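Local coordinates for protein phenylalanyl-tRNA synthetase beta chain (Pyrococcus horikoshii, PDB 2CXI) that catalyses, together with its alpha subunit, the ATP-dependent joining of phenylalanine to tRNA(Phe), this chain being an N-terminal fragment of the beta subunit, at residues Lys77-Tyr82 / Lys324-Arg329; Val231-Thr236 / Val249-Leu254; Glu83-Asn88 / Lys260-Arg265. One frame throughout, in Å; residues are numbered along the deposited sequence.

Contact 1. Residues Lys77-Tyr82 / Lys324-Arg329; sequences KGLPKY and KYPAFR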
ATOM      1  N   LYS A  77       9.450 -33.910 -27.630  1.00 24.73           N
ATOM      2  CA  LYS A  77       8.217 -34.565 -28.059  1.00 27.12           C
ATOM      3  C   LYS A  77       7.054 -34.325 -27.106  1.00 26.06           C
ATOM      4  O   LYS A  77       7.271 -33.961 -25.952  1.00 25.80           O
ATOM      5  CB  LYS A  77       8.403 -36.063 -28.384  1.00 27.46           C
ATOM      6  CG  LYS A  77       8.535 -37.021 -27.214  1.00 31.03           C
ATOM      7  CD  LYS A  77       8.645 -38.450 -27.788  1.00 30.59           C
ATOM      8  CE  LYS A  77       7.724 -39.411 -27.065  1.00 37.43           C
ATOM      9  NZ  LYS A  77       8.043 -40.818 -27.464  1.00 41.76           N
ATOM     10  N   GLY A  78       5.827 -34.481 -27.604  1.00 25.49           N
ATOM     11  CA  GLY A  78       4.632 -34.250 -26.781  1.00 24.67           C
ATOM     12  C   GLY A  78       4.346 -32.783 -26.546  1.00 24.32           C
ATOM     13  O   GLY A  78       4.792 -31.934 -27.315  1.00 23.06           O
ATOM     14  N   LEU A  79       3.594 -32.483 -25.487  1.00 24.14           N
ATOM     15  CA  LEU A  79       3.238 -31.127 -25.157  1.00 25.35           C
ATOM     16  C   LEU A  79       4.441 -30.327 -24.648  1.00 25.65           C
ATOM     17  O   LEU A  79       5.102 -30.777 -23.720  1.00 26.00           O
ATOM     18  CB  LEU A  79       2.219 -31.114 -24.017  1.00 26.13           C
ATOM     19  CG  LEU A  79       0.749 -30.758 -24.066  1.00 27.70           C
ATOM     20  CD1 LEU A  79       0.317 -30.571 -22.612  1.00 26.67           C
ATOM     21  CD2 LEU A  79       0.398 -29.543 -24.924  1.00 24.23           C
ATOM     22  N   PRO A  80       4.713 -29.144 -25.202  1.00 25.50           N
ATOM     23  CA  PRO A  80       5.737 -28.258 -24.623  1.00 26.80           C
ATOM     24  C   PRO A  80       5.254 -27.738 -23.279  1.00 27.97           C
ATOM     25  O   PRO A  80       4.102 -27.355 -23.145  1.00 29.45           O
ATOM     26  CB  PRO A  80       5.866 -27.113 -25.629  1.00 26.85           C
ATOM     27  CG  PRO A  80       4.677 -27.195 -26.507  1.00 25.48           C
ATOM     28  CD  PRO A  80       4.126 -28.589 -26.427  1.00 26.47           C
ATOM     29  N   LYS A  81       6.141 -27.748 -22.302  1.00 29.35           N
ATOM     30  CA  LYS A  81       5.801 -27.437 -20.917  1.00 30.62           C
ATOM     31  C   LYS A  81       6.158 -25.989 -20.639  1.00 29.02           C
ATOM     32  O   LYS A  81       7.262 -25.585 -20.922  1.00 28.75           O
ATOM     33  CB  LYS A  81       6.616 -28.346 -19.979  1.00 31.15           C
ATOM     34  CG  LYS A  81       6.455 -29.841 -20.230  1.00 36.03           C
ATOM     35  CD  LYS A  81       4.970 -30.272 -20.329  1.00 40.20           C
ATOM     36  CE  LYS A  81       4.839 -31.794 -20.270  1.00 42.27           C
ATOM     37  NZ  LYS A  81       4.086 -32.327 -21.436  1.00 42.38           N
ATOM     38  N   TYR A  82       5.217 -25.219 -20.100  1.00 29.71           N
ATOM     39  CA  TYR A  82       5.463 -23.813 -19.739  1.00 29.82           C
ATOM     40  C   TYR A  82       5.089 -23.511 -18.287  1.00 30.34           C
ATOM     41  O   TYR A  82       3.917 -23.604 -17.932  1.00 32.31           O
ATOM     42  CB  TYR A  82       4.653 -22.906 -20.668  1.00 30.04           C
ATOM     43  CG  TYR A  82       5.071 -23.025 -22.111  1.00 29.48           C
ATOM     44  CD1 TYR A  82       6.247 -22.416 -22.571  1.00 27.45           C
ATOM     45  CD2 TYR A  82       4.284 -23.722 -23.012  1.00 30.07           C
ATOM     46  CE1 TYR A  82       6.644 -22.552 -23.880  1.00 26.68           C
ATOM     47  CE2 TYR A  82       4.664 -23.840 -24.340  1.00 28.85           C
ATOM     48  CZ  TYR A  82       5.833 -23.273 -24.757  1.00 27.45           C
ATOM     49  OH  TYR A  82       6.188 -23.418 -26.069  1.00 29.84           O
ATOM     50  N   LYS A 324      -4.205 -33.080 -25.684  1.00 20.34           N
ATOM     51  CA  LYS A 324      -3.957 -31.719 -25.235  1.00 20.78           C
ATOM     52  C   LYS A 324      -2.985 -31.085 -26.248  1.00 19.39           C
ATOM     53  O   LYS A 324      -2.126 -31.765 -26.770  1.00 18.64           O
ATOM     54  CB  LYS A 324      -3.352 -31.697 -23.826  1.00 20.47           C
ATOM     55  CG  LYS A 324      -4.350 -32.132 -22.744  1.00 21.82           C
ATOM     56  CD  LYS A 324      -3.751 -32.033 -21.395  1.00 23.72           C
ATOM     57  CE  LYS A 324      -4.768 -32.552 -20.381  1.00 28.85           C
ATOM     58  NZ  LYS A 324      -4.057 -32.829 -19.121  1.00 32.71           N
ATOM     59  N   TYR A 325      -3.136 -29.788 -26.485  1.00 19.40           N
ATOM     60  CA  TYR A 325      -2.229 -29.061 -27.373  1.00 19.58           C
ATOM     61  C   TYR A 325      -1.929 -27.676 -26.809  1.00 19.68           C
ATOM     62  O   TYR A 325      -2.659 -27.191 -25.911  1.00 20.15           O
ATOM     63  CB  TYR A 325      -2.810 -29.022 -28.804  1.00 19.23           C
ATOM     64  CG  TYR A 325      -4.151 -28.288 -28.944  1.00 20.87           C
ATOM     65  CD1 TYR A 325      -5.369 -28.964 -28.773  1.00 20.53           C
ATOM     66  CD2 TYR A 325      -4.191 -26.937 -29.276  1.00 17.61           C
ATOM     67  CE1 TYR A 325      -6.616 -28.305 -28.951  1.00 22.65           C
ATOM     68  CE2 TYR A 325      -5.404 -26.263 -29.443  1.00 21.63           C
ATOM     69  CZ  TYR A 325      -6.616 -26.946 -29.282  1.00 24.10           C
ATOM     70  OH  TYR A 325      -7.813 -26.254 -29.447  1.00 24.03           O
ATOM     71  N   PRO A 326      -0.841 -27.049 -27.283  1.00 19.85           N
ATOM     72  CA  PRO A 326      -0.334 -25.792 -26.681  1.00 19.17           C
ATOM     73  C   PRO A 326      -1.353 -24.656 -26.759  1.00 18.26           C
ATOM     74  O   PRO A 326      -2.102 -24.563 -27.739  1.00 16.76           O
ATOM     75  CB  PRO A 326       0.869 -25.441 -27.556  1.00 20.32           C
ATOM     76  CG  PRO A 326       1.278 -26.742 -28.191  1.00 19.59           C
ATOM     77  CD  PRO A 326       0.021 -27.519 -28.396  1.00 20.20           C
ATOM     78  N   ALA A 327      -1.404 -23.821 -25.715  1.00 17.56           N
ATOM     79  CA  ALA A 327      -2.340 -22.680 -25.653  1.00 17.27           C
ATOM     80  C   ALA A 327      -1.982 -21.585 -26.660  1.00 18.18           C
ATOM     81  O   ALA A 327      -2.762 -20.644 -26.837  1.00 18.23           O
ATOM     82  CB  ALA A 327      -2.345 -22.073 -24.227  1.00 16.98           C
ATOM     83  N   PHE A 328      -0.806 -21.689 -27.294  1.00 16.92           N
ATOM     84  CA  PHE A 328      -0.415 -20.744 -28.387  1.00 17.49           C
ATOM     85  C   PHE A 328      -1.091 -21.050 -29.764  1.00 18.20           C
ATOM     86  O   PHE A 328      -0.900 -20.306 -30.736  1.00 16.52           O
ATOM     87  CB  PHE A 328       1.126 -20.571 -28.492  1.00 16.71           C
ATOM     88  CG  PHE A 328       1.899 -21.844 -28.832  1.00 17.00           C
ATOM     89  CD1 PHE A 328       2.814 -22.356 -27.925  1.00 15.97           C
ATOM     90  CD2 PHE A 328       1.752 -22.490 -30.072  1.00 17.29           C
ATOM     91  CE1 PHE A 328       3.538 -23.516 -28.201  1.00 19.63           C
ATOM     92  CE2 PHE A 328       2.492 -23.635 -30.383  1.00 18.56           C
ATOM     93  CZ  PHE A 328       3.385 -24.166 -29.442  1.00 18.99           C
ATOM     94  N   ARG A 329      -1.884 -22.139 -29.819  1.00 17.62           N
ATOM     95  CA  ARG A 329      -2.667 -22.495 -31.013  1.00 19.39           C
ATOM     96  C   ARG A 329      -4.149 -22.237 -30.782  1.00 20.12           C
ATOM     97  O   ARG A 329      -4.676 -22.498 -29.693  1.00 19.92           O
ATOM     98  CB  ARG A 329      -2.505 -23.981 -31.369  1.00 19.35           C
ATOM     99  CG  ARG A 329      -1.120 -24.427 -31.868  1.00 18.17           C
ATOM    100  CD  ARG A 329      -1.136 -25.844 -32.353  1.00 19.45           C
ATOM    101  NE  ARG A 329      -1.992 -26.077 -33.534  1.00 19.11           N
ATOM    102  CZ  ARG A 329      -1.982 -27.239 -34.204  1.00 18.99           C
ATOM    103  NH1 ARG A 329      -1.196 -28.239 -33.774  1.00 17.53           N
ATOM    104  NH2 ARG A 329      -2.751 -27.417 -35.272  1.00 15.16           N
TER

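Contact 2. Residues Val231-Thr236 / Val249-Leu254; sequences VFIDVT and VMVTAL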
ATOM      1  N   VAL A 231      10.812  -8.091 -19.466  1.00 18.72           N
ATOM      2  CA  VAL A 231       9.933  -7.410 -20.414  1.00 19.24           C
ATOM      3  C   VAL A 231       8.495  -7.438 -19.902  1.00 18.53           C
ATOM      4  O   VAL A 231       8.029  -8.452 -19.357  1.00 19.09           O
ATOM      5  CB  VAL A 231      10.039  -8.014 -21.867  1.00 20.47           C
ATOM      6  CG1 VAL A 231       9.952  -9.467 -21.847  1.00 23.94           C
ATOM      7  CG2 VAL A 231       8.905  -7.591 -22.709  1.00 24.23           C
ATOM      8  N   PHE A 232       7.812  -6.313 -20.078  1.00 15.61           N
ATOM      9  CA  PHE A 232       6.400  -6.195 -19.760  1.00 14.95           C
ATOM     10  C   PHE A 232       5.679  -6.109 -21.128  1.00 14.03           C
ATOM     11  O   PHE A 232       6.029  -5.276 -21.994  1.00 14.10           O
ATOM     12  CB  PHE A 232       6.148  -4.944 -18.885  1.00 13.25           C
ATOM     13  CG  PHE A 232       4.673  -4.667 -18.618  1.00 16.99           C
ATOM     14  CD1 PHE A 232       3.988  -3.654 -19.330  1.00 16.27           C
ATOM     15  CD2 PHE A 232       3.967  -5.420 -17.661  1.00 16.80           C
ATOM     16  CE1 PHE A 232       2.618  -3.404 -19.096  1.00 18.10           C
ATOM     17  CE2 PHE A 232       2.584  -5.166 -17.433  1.00 16.53           C
ATOM     18  CZ  PHE A 232       1.930  -4.167 -18.142  1.00 14.39           C
ATOM     19  N   ILE A 233       4.720  -6.988 -21.341  1.00 14.40           N
ATOM     20  CA  ILE A 233       4.028  -7.031 -22.673  1.00 14.31           C
ATOM     21  C   ILE A 233       2.561  -6.675 -22.513  1.00 13.54           C
ATOM     22  O   ILE A 233       1.913  -7.182 -21.592  1.00 13.97           O
ATOM     23  CB  ILE A 233       4.159  -8.437 -23.314  1.00 14.55           C
ATOM     24  CG1 ILE A 233       5.643  -8.869 -23.508  1.00 14.54           C
ATOM     25  CG2 ILE A 233       3.366  -8.515 -24.700  1.00 14.17           C
ATOM     26  CD1 ILE A 233       5.790 -10.416 -23.490  1.00 15.61           C
ATOM     27  N   ASP A 234       2.027  -5.811 -23.380  1.00 12.98           N
ATOM     28  CA  ASP A 234       0.577  -5.548 -23.366  1.00 13.96           C
ATOM     29  C   ASP A 234       0.004  -5.937 -24.727  1.00 13.49           C
ATOM     30  O   ASP A 234       0.677  -5.748 -25.761  1.00 13.96           O
ATOM     31  CB  ASP A 234       0.231  -4.093 -22.998  1.00 12.50           C
ATOM     32  CG  ASP A 234       0.276  -3.119 -24.207  1.00 16.31           C
ATOM     33  OD1 ASP A 234      -0.800  -2.624 -24.655  1.00 12.59           O
ATOM     34  OD2 ASP A 234       1.338  -2.811 -24.783  1.00 17.18           O
ATOM     35  N   VAL A 235      -1.208  -6.483 -24.729  1.00 13.79           N
ATOM     36  CA  VAL A 235      -1.906  -6.735 -25.984  1.00 14.29           C
ATOM     37  C   VAL A 235      -3.308  -6.229 -25.832  1.00 14.50           C
ATOM     38  O   VAL A 235      -3.977  -6.568 -24.851  1.00 14.49           O
ATOM     39  CB  VAL A 235      -1.994  -8.233 -26.306  1.00 14.53           C
ATOM     40  CG1 VAL A 235      -2.471  -8.423 -27.781  1.00 15.66           C
ATOM     41  CG2 VAL A 235      -0.642  -8.972 -26.021  1.00 13.23           C
ATOM     42  N   THR A 236      -3.730  -5.393 -26.780  1.00 14.23           N
ATOM     43  CA  THR A 236      -5.069  -4.823 -26.750  1.00 14.28           C
ATOM     44  C   THR A 236      -5.872  -5.172 -28.004  1.00 14.53           C
ATOM     45  O   THR A 236      -5.287  -5.439 -29.078  1.00 14.86           O
ATOM     46  CB  THR A 236      -5.036  -3.299 -26.588  1.00 13.87           C
ATOM     47  OG1 THR A 236      -4.191  -2.728 -27.603  1.00 14.72           O
ATOM     48  CG2 THR A 236      -4.398  -2.874 -25.198  1.00 13.67           C
ATOM     49  N   VAL A 249       1.372 -16.467 -27.855  1.00 13.10           N
ATOM     50  CA  VAL A 249       2.431 -16.580 -28.853  1.00 12.77           C
ATOM     51  C   VAL A 249       3.700 -15.789 -28.395  1.00 12.32           C
ATOM     52  O   VAL A 249       4.805 -16.324 -28.398  1.00 11.59           O
ATOM     53  CB  VAL A 249       1.906 -16.142 -30.257  1.00 12.73           C
ATOM     54  CG1 VAL A 249       3.078 -15.936 -31.249  1.00 14.49           C
ATOM     55  CG2 VAL A 249       0.873 -17.177 -30.789  1.00 13.61           C
HETATM   56  N   MSE A 250       3.524 -14.531 -27.994  1.00 13.72           N
HETATM   57  CA  MSE A 250       4.650 -13.666 -27.551  1.00 14.36           C
HETATM   58  C   MSE A 250       5.429 -14.288 -26.397  1.00 14.05           C
HETATM   59  O   MSE A 250       6.658 -14.346 -26.438  1.00 13.08           O
HETATM   60  CB  MSE A 250       4.174 -12.269 -27.101  1.00 14.46           C
HETATM   61  CG  MSE A 250       3.622 -11.361 -28.195  1.00 19.69           C
HETATM   62 SE   MSE A 250       4.979 -10.951 -29.661  1.00 31.76          SE
HETATM   63  CE  MSE A 250       6.558 -10.703 -28.626  1.00 24.67           C
ATOM     64  N   VAL A 251       4.728 -14.686 -25.331  1.00 14.28           N
ATOM     65  CA  VAL A 251       5.435 -15.208 -24.149  1.00 14.42           C
ATOM     66  C   VAL A 251       6.080 -16.588 -24.361  1.00 14.33           C
ATOM     67  O   VAL A 251       7.116 -16.862 -23.778  1.00 14.59           O
ATOM     68  CB  VAL A 251       4.523 -15.243 -22.854  1.00 14.97           C
ATOM     69  CG1 VAL A 251       3.890 -13.866 -22.589  1.00 13.82           C
ATOM     70  CG2 VAL A 251       3.420 -16.308 -22.954  1.00 13.08           C
ATOM     71  N   THR A 252       5.455 -17.466 -25.160  1.00 14.45           N
ATOM     72  CA  THR A 252       6.084 -18.744 -25.449  1.00 14.94           C
ATOM     73  C   THR A 252       7.278 -18.588 -26.387  1.00 14.75           C
ATOM     74  O   THR A 252       8.241 -19.334 -26.259  1.00 14.87           O
ATOM     75  CB  THR A 252       5.093 -19.829 -25.946  1.00 16.40           C
ATOM     76  OG1 THR A 252       4.431 -19.392 -27.139  1.00 15.13           O
ATOM     77  CG2 THR A 252       3.938 -20.059 -24.891  1.00 15.35           C
ATOM     78  N   ALA A 253       7.240 -17.613 -27.288  1.00 14.64           N
ATOM     79  CA  ALA A 253       8.446 -17.338 -28.075  1.00 15.24           C
ATOM     80  C   ALA A 253       9.618 -16.943 -27.145  1.00 15.16           C
ATOM     81  O   ALA A 253      10.737 -17.444 -27.281  1.00 15.23           O
ATOM     82  CB  ALA A 253       8.171 -16.260 -29.116  1.00 15.02           C
ATOM     83  N   LEU A 254       9.344 -16.059 -26.179  1.00 15.20           N
ATOM     84  CA  LEU A 254      10.357 -15.638 -25.205  1.00 15.61           C
ATOM     85  C   LEU A 254      10.796 -16.742 -24.248  1.00 16.00           C
ATOM     86  O   LEU A 254      11.982 -16.826 -23.876  1.00 17.22           O
ATOM     87  CB  LEU A 254       9.895 -14.354 -24.461  1.00 15.32           C
ATOM     88  CG  LEU A 254       9.750 -13.075 -25.296  1.00 16.18           C
ATOM     89  CD1 LEU A 254       9.238 -11.880 -24.465  1.00 15.51           C
ATOM     90  CD2 LEU A 254      11.072 -12.708 -26.030  1.00 15.09           C
TER

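Contact 3. Residues Glu83-Asn88 / Lys260-Arg265; sequences EVKKSN and KIRSVR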
ATOM      1  N   GLU A  83       6.050 -23.159 -17.441  1.00 29.00           N
ATOM      2  CA  GLU A  83       5.681 -22.824 -16.064  1.00 29.33           C
ATOM      3  C   GLU A  83       5.340 -21.317 -15.982  1.00 27.46           C
ATOM      4  O   GLU A  83       6.035 -20.473 -16.554  1.00 26.79           O
ATOM      5  CB  GLU A  83       6.822 -23.195 -15.137  1.00 30.72           C
ATOM      6  CG  GLU A  83       6.618 -22.891 -13.672  1.00 35.61           C
ATOM      7  CD  GLU A  83       7.953 -22.663 -12.996  1.00 42.05           C
ATOM      8  OE1 GLU A  83       8.686 -23.646 -12.789  1.00 44.47           O
ATOM      9  OE2 GLU A  83       8.272 -21.496 -12.692  1.00 45.95           O
ATOM     10  N   VAL A  84       4.244 -20.982 -15.327  1.00 25.08           N
ATOM     11  CA  VAL A  84       3.898 -19.585 -15.176  1.00 24.59           C
ATOM     12  C   VAL A  84       3.816 -19.372 -13.679  1.00 25.55           C
ATOM     13  O   VAL A  84       3.095 -20.105 -12.992  1.00 25.88           O
ATOM     14  CB  VAL A  84       2.567 -19.234 -15.884  1.00 24.08           C
ATOM     15  CG1 VAL A  84       2.122 -17.766 -15.586  1.00 22.54           C
ATOM     16  CG2 VAL A  84       2.722 -19.431 -17.392  1.00 20.57           C
ATOM     17  N   LYS A  85       4.567 -18.415 -13.169  1.00 24.90           N
ATOM     18  CA  LYS A  85       4.426 -18.035 -11.753  1.00 25.70           C
ATOM     19  C   LYS A  85       3.802 -16.645 -11.643  1.00 25.22           C
ATOM     20  O   LYS A  85       4.063 -15.800 -12.467  1.00 22.89           O
ATOM     21  CB  LYS A  85       5.796 -18.043 -11.096  1.00 25.87           C
ATOM     22  CG  LYS A  85       6.368 -19.438 -11.048  1.00 28.70           C
ATOM     23  CD  LYS A  85       7.280 -19.622  -9.872  1.00 33.14           C
ATOM     24  CE  LYS A  85       8.719 -19.640 -10.277  1.00 36.00           C
ATOM     25  NZ  LYS A  85       9.539 -20.275  -9.207  1.00 37.54           N
ATOM     26  N   LYS A  86       2.998 -16.391 -10.613  1.00 25.58           N
ATOM     27  CA  LYS A  86       2.421 -15.046 -10.455  1.00 26.28           C
ATOM     28  C   LYS A  86       3.474 -14.006 -10.123  1.00 26.04           C
ATOM     29  O   LYS A  86       4.335 -14.249  -9.272  1.00 26.97           O
ATOM     30  CB  LYS A  86       1.350 -15.028  -9.379  1.00 27.21           C
ATOM     31  CG  LYS A  86       0.257 -16.015  -9.645  1.00 30.61           C
ATOM     32  CD  LYS A  86      -1.018 -15.498  -9.069  1.00 38.35           C
ATOM     33  CE  LYS A  86      -1.118 -15.805  -7.613  1.00 40.48           C
ATOM     34  NZ  LYS A  86      -2.491 -15.429  -7.168  1.00 43.67           N
ATOM     35  N   SER A  87       3.448 -12.877 -10.840  1.00 25.60           N
ATOM     36  CA  SER A  87       4.167 -11.699 -10.431  1.00 25.34           C
ATOM     37  C   SER A  87       3.346 -11.003  -9.324  1.00 26.60           C
ATOM     38  O   SER A  87       2.251 -11.413  -8.955  1.00 26.48           O
ATOM     39  CB  SER A  87       4.388 -10.734 -11.602  1.00 24.39           C
ATOM     40  OG  SER A  87       3.169 -10.131 -12.006  1.00 22.87           O
ATOM     41  N   ASN A  88       3.885  -9.923  -8.807  1.00 28.76           N
ATOM     42  CA  ASN A  88       3.159  -9.164  -7.807  1.00 29.91           C
ATOM     43  C   ASN A  88       2.530  -7.956  -8.507  1.00 27.88           C
ATOM     44  O   ASN A  88       2.447  -6.868  -7.930  1.00 29.58           O
ATOM     45  CB  ASN A  88       4.180  -8.715  -6.738  1.00 31.27           C
ATOM     46  CG  ASN A  88       3.548  -7.950  -5.591  1.00 35.76           C
ATOM     47  OD1 ASN A  88       4.084  -6.900  -5.173  1.00 40.94           O
ATOM     48  ND2 ASN A  88       2.399  -8.457  -5.068  1.00 39.20           N
ATOM     49  N   LYS A 260      11.444 -16.493 -18.215  1.00 18.01           N
ATOM     50  CA  LYS A 260      10.550 -17.070 -17.187  1.00 19.54           C
ATOM     51  C   LYS A 260       9.250 -16.270 -17.174  1.00 17.27           C
ATOM     52  O   LYS A 260       9.266 -15.067 -16.954  1.00 18.96           O
ATOM     53  CB  LYS A 260      11.273 -17.130 -15.817  1.00 20.25           C
ATOM     54  CG  LYS A 260      12.579 -18.006 -15.932  1.00 22.58           C
ATOM     55  CD  LYS A 260      13.388 -18.053 -14.638  1.00 25.32           C
ATOM     56  CE  LYS A 260      14.658 -18.930 -14.827  1.00 31.40           C
ATOM     57  NZ  LYS A 260      15.819 -18.372 -14.015  1.00 39.23           N
ATOM     58  N   ILE A 261       8.135 -16.937 -17.462  1.00 16.35           N
ATOM     59  CA  ILE A 261       6.872 -16.241 -17.733  1.00 15.94           C
ATOM     60  C   ILE A 261       6.170 -16.008 -16.400  1.00 15.99           C
ATOM     61  O   ILE A 261       6.027 -16.932 -15.591  1.00 15.56           O
ATOM     62  CB  ILE A 261       5.960 -17.101 -18.618  1.00 15.63           C
ATOM     63  CG1 ILE A 261       6.632 -17.399 -19.952  1.00 15.33           C
ATOM     64  CG2 ILE A 261       4.573 -16.415 -18.814  1.00 14.10           C
ATOM     65  CD1 ILE A 261       5.833 -18.424 -20.811  1.00 15.61           C
ATOM     66  N   ARG A 262       5.737 -14.775 -16.180  1.00 16.80           N
ATOM     67  CA  ARG A 262       5.122 -14.386 -14.912  1.00 17.28           C
ATOM     68  C   ARG A 262       3.769 -13.822 -15.246  1.00 17.92           C
ATOM     69  O   ARG A 262       3.664 -12.988 -16.163  1.00 18.39           O
ATOM     70  CB  ARG A 262       5.983 -13.323 -14.225  1.00 17.56           C
ATOM     71  CG  ARG A 262       7.397 -13.806 -13.851  1.00 20.00           C
ATOM     72  CD  ARG A 262       7.329 -15.029 -12.945  1.00 25.54           C
ATOM     73  NE  ARG A 262       8.607 -15.596 -12.548  1.00 34.57           N
ATOM     74  CZ  ARG A 262       8.989 -16.849 -12.802  1.00 36.51           C
ATOM     75  NH1 ARG A 262       8.203 -17.687 -13.510  1.00 38.95           N
ATOM     76  NH2 ARG A 262      10.162 -17.262 -12.358  1.00 34.32           N
ATOM     77  N   SER A 263       2.728 -14.260 -14.535  1.00 16.83           N
ATOM     78  CA  SER A 263       1.387 -13.798 -14.802  1.00 17.37           C
ATOM     79  C   SER A 263       1.114 -12.488 -14.073  1.00 18.39           C
ATOM     80  O   SER A 263       1.777 -12.161 -13.085  1.00 18.35           O
ATOM     81  CB  SER A 263       0.337 -14.839 -14.408  1.00 18.26           C
ATOM     82  OG  SER A 263       0.324 -15.063 -13.025  1.00 23.22           O
ATOM     83  N   VAL A 264       0.146 -11.735 -14.578  1.00 17.94           N
ATOM     84  CA  VAL A 264      -0.258 -10.516 -13.911  1.00 19.01           C
ATOM     85  C   VAL A 264      -1.776 -10.605 -13.674  1.00 19.23           C
ATOM     86  O   VAL A 264      -2.488 -11.375 -14.364  1.00 18.92           O
ATOM     87  CB  VAL A 264       0.220  -9.183 -14.623  1.00 20.91           C
ATOM     88  CG1 VAL A 264       1.505  -9.350 -15.478  1.00 20.00           C
ATOM     89  CG2 VAL A 264      -0.849  -8.493 -15.367  1.00 21.35           C
ATOM     90  N   ARG A 265      -2.237  -9.873 -12.657  1.00 16.87           N
ATOM     91  CA  ARG A 265      -3.662  -9.771 -12.301  1.00 18.82           C
ATOM     92  C   ARG A 265      -4.253  -8.609 -13.076  1.00 16.57           C
ATOM     93  O   ARG A 265      -3.784  -7.479 -12.967  1.00 15.78           O
ATOM     94  CB  ARG A 265      -3.760  -9.524 -10.773  1.00 19.16           C
ATOM     95  CG  ARG A 265      -5.141  -9.504 -10.189  1.00 23.04           C
ATOM     96  CD  ARG A 265      -5.122  -9.508  -8.618  1.00 23.40           C
ATOM     97  NE  ARG A 265      -4.908  -8.165  -8.181  1.00 33.14           N
ATOM     98  CZ  ARG A 265      -5.836  -7.336  -7.712  1.00 33.14           C
ATOM     99  NH1 ARG A 265      -7.098  -7.703  -7.511  1.00 33.09           N
ATOM    100  NH2 ARG A 265      -5.455  -6.115  -7.410  1.00 31.54           N
TER
HETATM  101  O   HOH W   1       8.316 -19.845 -17.762  1.00 21.39           O

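Contact 1. Residues Lys77-Tyr82 / Lys324-Arg329
Leu79 and Phe328 have the most surface buried in this apolar contact, in which the loop 77-82 lies against the end of strand 320-325 and the turn that follows it. The touching parts run 51° apart, and 247 Å² is buried in all. Leu79 works through its two methyls: CD2 lies 3.5 Å from Tyr325 C, against the backbone just before Pro326, while CD1 meets Lys324 CB at 4.0 Å. Beside it two proline rings meet at about a right angle, Pro80 CG lying 3.8 Å from Pro326 CG. Phe328 belongs to a type I turn from Pro326 to Arg329, and Pro326 CB lies over one face of its ring, 3.3 Å above the plane, toward the rim. At the edge of that ring and near its plane, Tyr82 OH comes within 3.4 Å of Phe328 CE1, the two aromatic side chains crossing at about a right angle. Within the loop, Lys81 NZ donates to Leu79 O over 2.9 Å, tying the carbonyl of Leu79 to the side chain two residues on. Arg67 of helix 62-72 makes a cation-pi contact with Phe328, and Trp71 packs on Pro80. Thr252 of helix 240-255 touches both Tyr82 and Phe328, so the loop and the turn, which is part of the B5 region, meet beside two helices.

Contact 2. Residues Val231-Thr236 / Val249-Leu254
Ile233 and Met250 mark one of the close approaches between strand 231-236 and helix 249-254, their CA atoms 8.3 Å apart; the two axes come within 10.3 Å and run nearly antiparallel, at 155°. Side chains alone bridge that separation, burying 184 Å². Ile233 gives up the most surface, and its CD1 does the touching. Chi1 of -58° puts CG1 anti to the carbonyl carbon, and chi2 of 153° extends CD1 from it, to 3.9 Å from Leu254 CD1, tip to tip. The same methyl lies 4.0 Å from Val251 CG1, and more loosely 4.4 Å from CB of Met250, a selenomethionine. Ile233 CD1 therefore meets three residues of the helix. Two residues earlier on the strand, Val231 CG1 lies 3.6 Å from Leu254 CD1, so this one methyl of the leucine is shared by both strand residues. The strand pairs with 103-110 and 140-146 in the mixed sheet, and both segments belong to the B3/4 region. Ile144 of strand 140-146 touches both Val231 and Met250, while Met122 of helix 116-133 packs on Met250 and Leu254, so helix 240-255 lies on the sheet with helix 116-133 packed alongside.

Contact 3. Residues Glu83-Asn88 / Lys260-Arg265
Parallel beta pairing joins Glu83-Asn88 to Lys260-Arg265, with Lys85 beside Arg262 and Lys86 beside Ser263; the axes of strands 84-87 and 260-265 approach to 4.2 Å and diverge by 46°. The backbone ladder runs from Lys85 N to Ile261 O, from Ser263 N to Lys85 O at 2.9 Å, and from Ser87 N to Ser263 O. Ser263 O is gripped twice, because Ser87 OG also donates to it at 2.7 Å. Next to the ladder, a water accepts from Ile261 N and donates to Glu83 O. Arg262 buries the most surface. Its chain bends at chi2 (-57°), which sets CD close to Lys85 O. The guanidinium lies between Lys260 CB on one face and the aliphatic chain of Lys85 on the other, with Lys85 CB 3.4 Å from Arg262 NH1. That nitrogen donates to Ile261 O at 3.1 Å from above the carbonyl plane, and makes a long salt bridge, 3.9 Å, to Glu83 OE2. An alanine here would probably leave Lys85's chain without the flat group beside it and Glu83 with only its long salt bridge to Lys85 in this network. Across the sheet from Arg262, Val84 CG2 meets Ile261 CG2 at 3.8 Å, while Ser263 OG bonds to Glu274. Strand 260-267 also pairs with strands 103-110 and 272-275, and Val251 and Ala255 of helix 240-255 pack on Ile261.

Overall arrangement
Contacts 2 and 3 share the mixed sheet, to which strands 84-93, 231-237 and 260-267 belong, and helix 240-255 links all three contacts. Contact 2 is nested along the chain inside the loop closed by contact 3, which is itself nested inside that of contact 1. The centres of contacts 2 and 3 are about 12 Å apart, and Val251 O meets Ile261 CD1 at 3.6 Å. The centres of contacts 1 and 2 are about 17 Å apart, yet Phe328 CD1 reaches Thr252 OG1 at 3.5 Å. Contacts 1 and 3, about 18 Å apart between centres, adjoin in sequence at Tyr82 and Glu83. Helix 240-255 thus touches both this sheet and the B5 turn at Pro326-Arg329.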